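Side-chain contacts in uncharacterized protein (Bacteroides ovatus, PDB 4ID2), which is of unknown function but belongs to the DUF4738 family and adopts a fold resembling a beta barrel: residues Q27-S32 with K105-G110; A124-Y129 with D133-L138. All blocks are in the same frame, centred on the assembly; numbering follows the deposited sequence.

Interaction 1 (Q27-S32 with K105-G110); sequences QRMQTS and KSILEG
The carboxylate of Glu109 is gripped at both oxygens, OE1 by the hydroxyl of Ser126 and OE2 by a salt bridge to Lys115 of the second subunit, while the methylene CG of the same side chain approaches CE of Met29 at 4.4 Å. Met29 is a selenomethionine, and it is the residue through which the loop 27-32 reaches the strand. Its contact with 105-110 is entirely apolar. The main touch is made by the selenium, since SE of Met29 lies 3.6 Å from CD1 of Ile107, and the two side chains are angled to one another there. Burial is modest, 142 Å² summed over both segments, and falls mainly on Met29. Met29 runs out nearly straight through its second torsion and then bends at the third (chi3 86°), which swings the terminal methyl away from Ile107 and toward Glu109. Ile107 answers with its longer branch: CG1 is tucked between the backbone N and the carbonyl carbon (chi1 57°), and the extension beyond it carries CD1 out to the selenium. On the strand, Glu109 and Gly110 both face Ser126 in a classic beta bulge, with the negative psi of Glu109 (-47°) interrupting the extended path. The contact thus lies where the irregular link between strands 26-27 and 33-40 passes over the start of strand 107-116, with Met29 also touching Asn71 of strand 67-79 and Arg51 of strand 43-53, whose guanidinium group bridges the two segments by donating from NH1 to the carbonyl of Gln30 and from NH2 to that of Glu109.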
loop_
_atom_site.group_PDB
_atom_site.type_symbol
_atom_site.label_atom_id
_atom_site.label_comp_id
_atom_site.label_asym_id
_atom_site.label_seq_id
_atom_site.Cartn_x
_atom_site.Cartn_y
_atom_site.Cartn_z
ATOM N N GLN A 27 28.614 8.410 6.344
ATOM C CA GLN A 27 27.419 9.219 6.632
ATOM C C GLN A 27 26.657 8.715 7.857
ATOM O O GLN A 27 26.519 7.509 8.042
ATOM C CB GLN A 27 26.451 9.243 5.424
ATOM C CG GLN A 27 26.717 10.369 4.426
ATOM C CD GLN A 27 27.981 10.152 3.635
ATOM O OE1 GLN A 27 27.983 9.453 2.617
ATOM N NE2 GLN A 27 29.085 10.746 4.075
ATOM N N ARG A 28 26.117 9.642 8.662
ATOM C CA ARG A 28 25.306 9.289 9.826
ATOM C C ARG A 28 24.161 10.284 10.026
ATOM O O ARG A 28 24.262 11.454 9.655
ATOM C CB ARG A 28 26.160 9.173 11.090
ATOM C CG ARG A 28 26.886 10.429 11.541
ATOM C CD ARG A 28 27.680 10.129 12.804
ATOM N NE ARG A 28 28.774 9.184 12.552
ATOM C CZ ARG A 28 29.474 8.548 13.491
ATOM N NH1 ARG A 28 29.199 8.733 14.781
ATOM N NH2 ARG A 28 30.450 7.713 13.149
HETATM N N MSE A 29 23.054 9.782 10.581
HETATM C CA MSE A 29 21.836 10.569 10.816
HETATM C C MSE A 29 21.910 11.344 12.127
HETATM O O MSE A 29 22.613 10.941 13.053
HETATM C CB MSE A 29 20.591 9.670 10.820
HETATM C CG MSE A 29 20.218 9.175 9.440
HETATM SE SE MSE A 29 18.595 8.133 9.463
HETATM C CE MSE A 29 17.220 9.528 9.316
ATOM N N GLN A 30 21.173 12.456 12.199
ATOM C CA GLN A 30 21.127 13.305 13.394
ATOM C C GLN A 30 20.417 12.573 14.542
ATOM O O GLN A 30 19.617 11.671 14.289
ATOM C CB GLN A 30 20.403 14.631 13.079
ATOM N N THR A 31 20.704 12.958 15.793
ATOM C CA THR A 31 20.058 12.348 16.956
ATOM C C THR A 31 18.653 12.934 17.168
ATOM O O THR A 31 18.551 14.080 17.615
ATOM C CB THR A 31 20.898 12.575 18.222
ATOM O OG1 THR A 31 21.083 13.978 18.404
ATOM C CG2 THR A 31 22.246 11.876 18.171
ATOM N N SER A 32 17.580 12.175 16.862
ATOM C CA SER A 32 16.204 12.644 17.106
ATOM C C SER A 32 15.740 12.140 18.459
ATOM O O SER A 32 16.124 11.050 18.876
ATOM C CB SER A 32 15.243 12.193 16.010
ATOM O OG SER A 32 15.356 10.803 15.772
ATOM N N LYS A 105 19.685 -4.065 3.684
ATOM C CA LYS A 105 19.878 -2.837 2.897
ATOM C C LYS A 105 19.188 -1.581 3.507
ATOM O O LYS A 105 19.321 -0.505 2.923
ATOM C CB LYS A 105 19.338 -3.035 1.466
ATOM C CG LYS A 105 20.029 -4.131 0.662
ATOM C CD LYS A 105 19.324 -4.339 -0.678
ATOM C CE LYS A 105 19.913 -5.463 -1.493
ATOM N NZ LYS A 105 19.215 -5.624 -2.796
ATOM N N SER A 106 18.465 -1.693 4.650
ATOM C CA SER A 106 17.731 -0.564 5.255
ATOM C C SER A 106 18.334 -0.095 6.586
ATOM O O SER A 106 19.156 -0.802 7.155
ATOM C CB SER A 106 16.275 -0.961 5.492
ATOM O OG SER A 106 16.113 -1.789 6.633
ATOM N N ILE A 107 17.892 1.078 7.100
ATOM C CA ILE A 107 18.348 1.600 8.398
ATOM C C ILE A 107 17.140 1.946 9.276
ATOM O O ILE A 107 16.144 2.452 8.760
ATOM C CB ILE A 107 19.316 2.815 8.268
ATOM C CG1 ILE A 107 18.706 3.968 7.473
ATOM C CG2 ILE A 107 20.647 2.373 7.663
ATOM C CD1 ILE A 107 19.506 5.255 7.554
ATOM N N LEU A 108 17.231 1.686 10.604
ATOM C CA LEU A 108 16.147 2.013 11.530
ATOM C C LEU A 108 15.985 3.526 11.545
ATOM O O LEU A 108 16.932 4.238 11.863
ATOM C CB LEU A 108 16.428 1.461 12.945
ATOM C CG LEU A 108 15.316 1.692 13.983
ATOM C CD1 LEU A 108 14.006 1.030 13.559
ATOM C CD2 LEU A 108 15.723 1.195 15.351
ATOM N N GLU A 109 14.819 4.013 11.137
ATOM C CA GLU A 109 14.554 5.439 11.001
ATOM C C GLU A 109 13.858 6.021 12.209
ATOM O O GLU A 109 14.187 7.135 12.599
ATOM C CB GLU A 109 13.677 5.690 9.757
ATOM C CG GLU A 109 13.563 7.160 9.360
ATOM C CD GLU A 109 12.603 7.465 8.226
ATOM O OE1 GLU A 109 11.579 6.755 8.094
ATOM O OE2 GLU A 109 12.848 8.457 7.501
ATOM N N GLY A 110 12.822 5.359 12.699
ATOM C CA GLY A 110 12.050 5.927 13.791
ATOM C C GLY A 110 11.035 4.998 14.417
ATOM O O GLY A 110 10.609 4.016 13.803
#

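Interaction 2 (A124-Y129 with D133-L138); sequences AASVCY and DLYMPL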
loop_
_atom_site.group_PDB
_atom_site.type_symbol
_atom_site.label_atom_id
_atom_site.label_comp_id
_atom_site.label_asym_id
_atom_site.label_seq_id
_atom_site.Cartn_x
_atom_site.Cartn_y
_atom_site.Cartn_z
ATOM N N ALA A 124 4.191 3.476 15.811
ATOM C CA ALA A 124 4.481 3.340 14.393
ATOM C C ALA A 124 5.979 3.247 14.291
ATOM O O ALA A 124 6.670 4.004 14.973
ATOM C CB ALA A 124 3.945 4.536 13.613
ATOM N N ALA A 125 6.488 2.273 13.545
ATOM C CA ALA A 125 7.927 2.071 13.386
ATOM C C ALA A 125 8.279 2.054 11.912
ATOM O O ALA A 125 7.450 1.666 11.087
ATOM C CB ALA A 125 8.347 0.770 14.046
ATOM N N SER A 126 9.488 2.496 11.568
ATOM C CA SER A 126 9.898 2.482 10.174
ATOM C C SER A 126 11.392 2.253 9.997
ATOM O O SER A 126 12.203 2.732 10.791
ATOM C CB SER A 126 9.511 3.791 9.487
ATOM O OG SER A 126 10.044 4.918 10.164
ATOM N N VAL A 127 11.737 1.534 8.915
ATOM C CA VAL A 127 13.101 1.308 8.442
ATOM C C VAL A 127 13.128 1.951 7.050
ATOM O O VAL A 127 12.152 1.820 6.310
ATOM C CB VAL A 127 13.568 -0.177 8.455
ATOM C CG1 VAL A 127 13.498 -0.765 9.859
ATOM C CG2 VAL A 127 12.773 -1.044 7.480
ATOM N N CYS A 128 14.184 2.700 6.720
ATOM C CA CYS A 128 14.265 3.417 5.448
ATOM C C CYS A 128 15.506 3.012 4.661
ATOM O O CYS A 128 16.462 2.483 5.225
ATOM C CB CYS A 128 14.241 4.921 5.697
ATOM S SG CYS A 128 15.821 5.603 6.257
ATOM N N TYR A 129 15.486 3.295 3.353
ATOM C CA TYR A 129 16.594 3.000 2.450
ATOM C C TYR A 129 17.396 4.274 2.255
ATOM O O TYR A 129 16.836 5.261 1.775
ATOM C CB TYR A 129 16.069 2.434 1.127
ATOM C CG TYR A 129 15.395 1.108 1.374
ATOM C CD1 TYR A 129 16.145 -0.053 1.527
ATOM C CD2 TYR A 129 14.040 1.044 1.678
ATOM C CE1 TYR A 129 15.548 -1.260 1.880
ATOM C CE2 TYR A 129 13.434 -0.154 2.045
ATOM C CZ TYR A 129 14.187 -1.310 2.124
ATOM O OH TYR A 129 13.593 -2.486 2.503
ATOM N N ASP A 133 13.545 8.477 -0.429
ATOM C CA ASP A 133 12.390 8.805 0.409
ATOM C C ASP A 133 11.541 7.545 0.674
ATOM O O ASP A 133 10.413 7.671 1.153
ATOM C CB ASP A 133 11.540 9.906 -0.270
ATOM N N LEU A 134 12.092 6.335 0.409
ATOM C CA LEU A 134 11.367 5.077 0.570
ATOM C C LEU A 134 11.573 4.503 1.957
ATOM O O LEU A 134 12.694 4.514 2.473
ATOM C CB LEU A 134 11.809 4.052 -0.484
ATOM C CG LEU A 134 11.216 4.194 -1.888
ATOM C CD1 LEU A 134 11.172 5.638 -2.357
ATOM C CD2 LEU A 134 12.004 3.382 -2.873
ATOM N N TYR A 135 10.492 3.992 2.561
ATOM C CA TYR A 135 10.566 3.363 3.877
ATOM C C TYR A 135 9.439 2.364 4.060
ATOM O O TYR A 135 8.398 2.458 3.404
ATOM C CB TYR A 135 10.574 4.406 5.003
ATOM C CG TYR A 135 9.282 5.168 5.150
ATOM C CD1 TYR A 135 8.315 4.771 6.065
ATOM C CD2 TYR A 135 9.042 6.315 4.404
ATOM C CE1 TYR A 135 7.135 5.491 6.230
ATOM C CE2 TYR A 135 7.854 7.029 4.540
ATOM C CZ TYR A 135 6.904 6.622 5.463
ATOM O OH TYR A 135 5.721 7.319 5.603
HETATM N N MSE A 136 9.659 1.399 4.956
HETATM C CA MSE A 136 8.726 0.316 5.199
HETATM C C MSE A 136 7.991 0.541 6.510
HETATM O O MSE A 136 8.630 0.595 7.548
HETATM C CB MSE A 136 9.477 -1.009 5.230
HETATM C CG MSE A 136 8.592 -2.203 5.484
HETATM SE SE MSE A 136 9.709 -3.761 5.506
HETATM C CE MSE A 136 9.456 -4.222 3.530
ATOM N N PRO A 137 6.648 0.627 6.488
ATOM C CA PRO A 137 5.906 0.818 7.742
ATOM C C PRO A 137 5.807 -0.477 8.549
ATOM O O PRO A 137 5.552 -1.545 7.989
ATOM C CB PRO A 137 4.530 1.293 7.260
ATOM C CG PRO A 137 4.381 0.701 5.912
ATOM C CD PRO A 137 5.743 0.584 5.320
ATOM N N LEU A 138 6.070 -0.386 9.858
ATOM C CA LEU A 138 6.007 -1.506 10.809
ATOM C C LEU A 138 5.302 -1.011 12.073
ATOM O O LEU A 138 5.070 0.196 12.191
ATOM C CB LEU A 138 7.431 -2.009 11.139
ATOM C CG LEU A 138 8.321 -2.391 9.946
ATOM C CD1 LEU A 138 9.792 -2.101 10.225
ATOM C CD2 LEU A 138 8.121 -3.835 9.554
#
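Segments 124-129 and 133-138 are the facing arms of an antiparallel beta hairpin, and within these segments the first pair is Ala125 with Leu138. This hydrogen-bonded pair is closed in both directions. Leu138 N reaches Ala125 O at 2.8 Å, and in the return bond Ala125 N donates to Leu138 O at 2.9 Å. The methyl of Ala125 meets CB of Leu138 on the face they share with Val127 and Met136. Ser126 comes next, opposite Pro137; the pair is non-hydrogen-bonded, so the missing proline N-H costs no bond between these arms. CA of Ser126 instead makes a C-H...O contact with Met136 O at 3.5 Å, and its CB comes obliquely to the Tyr135 ring. At Val127 the carbonyl oxygen accepts a hydrogen bond from Met136 N at 2.9 Å. The valine branches divide their work: CG2 lies beside CB of Met136, and CG1 touches CD1 of Leu138 at 4.0 Å. Val98 also packs against Met136 and Leu138. Cys128 faces Tyr135 closely, the two CB atoms 3.8 Å apart. A chi1 of 67° turns the Tyr135 ring from Cys128, so that its CD1 lies against CB of Ser126. Leu134 and Tyr135 pair in turn with an antiparallel strand of the third subunit, which continues the sheet across the interface. At Tyr129 the last bond between these segments is a longer one, from its N to Leu134 O at 3.2 Å, and that same oxygen sits at the edge of the Tyr129 ring, near its plane, 3.8 Å from CD2.

The first segment of interaction 1 lies near the N terminus, in the loop after strand 26-27, and meets strand 107-116 across 72 intervening residues, which hold strands of the six-stranded mixed sheet and the helix 100-104. Interaction 2 then closes a very short loop, three residues between its arms. The two follow in series, neither nested nor crossing. Strand 107-116 is the element that connects them, being the neighbour of 121-128 in the four-stranded antiparallel sheet, with probable hydrogen bonds from Ile107 N to Cys128 O and from Ser126 N to Gly110 O. Interaction 1 thus ties the mixed sheet to the antiparallel one, whose middle strands interaction 2 pairs.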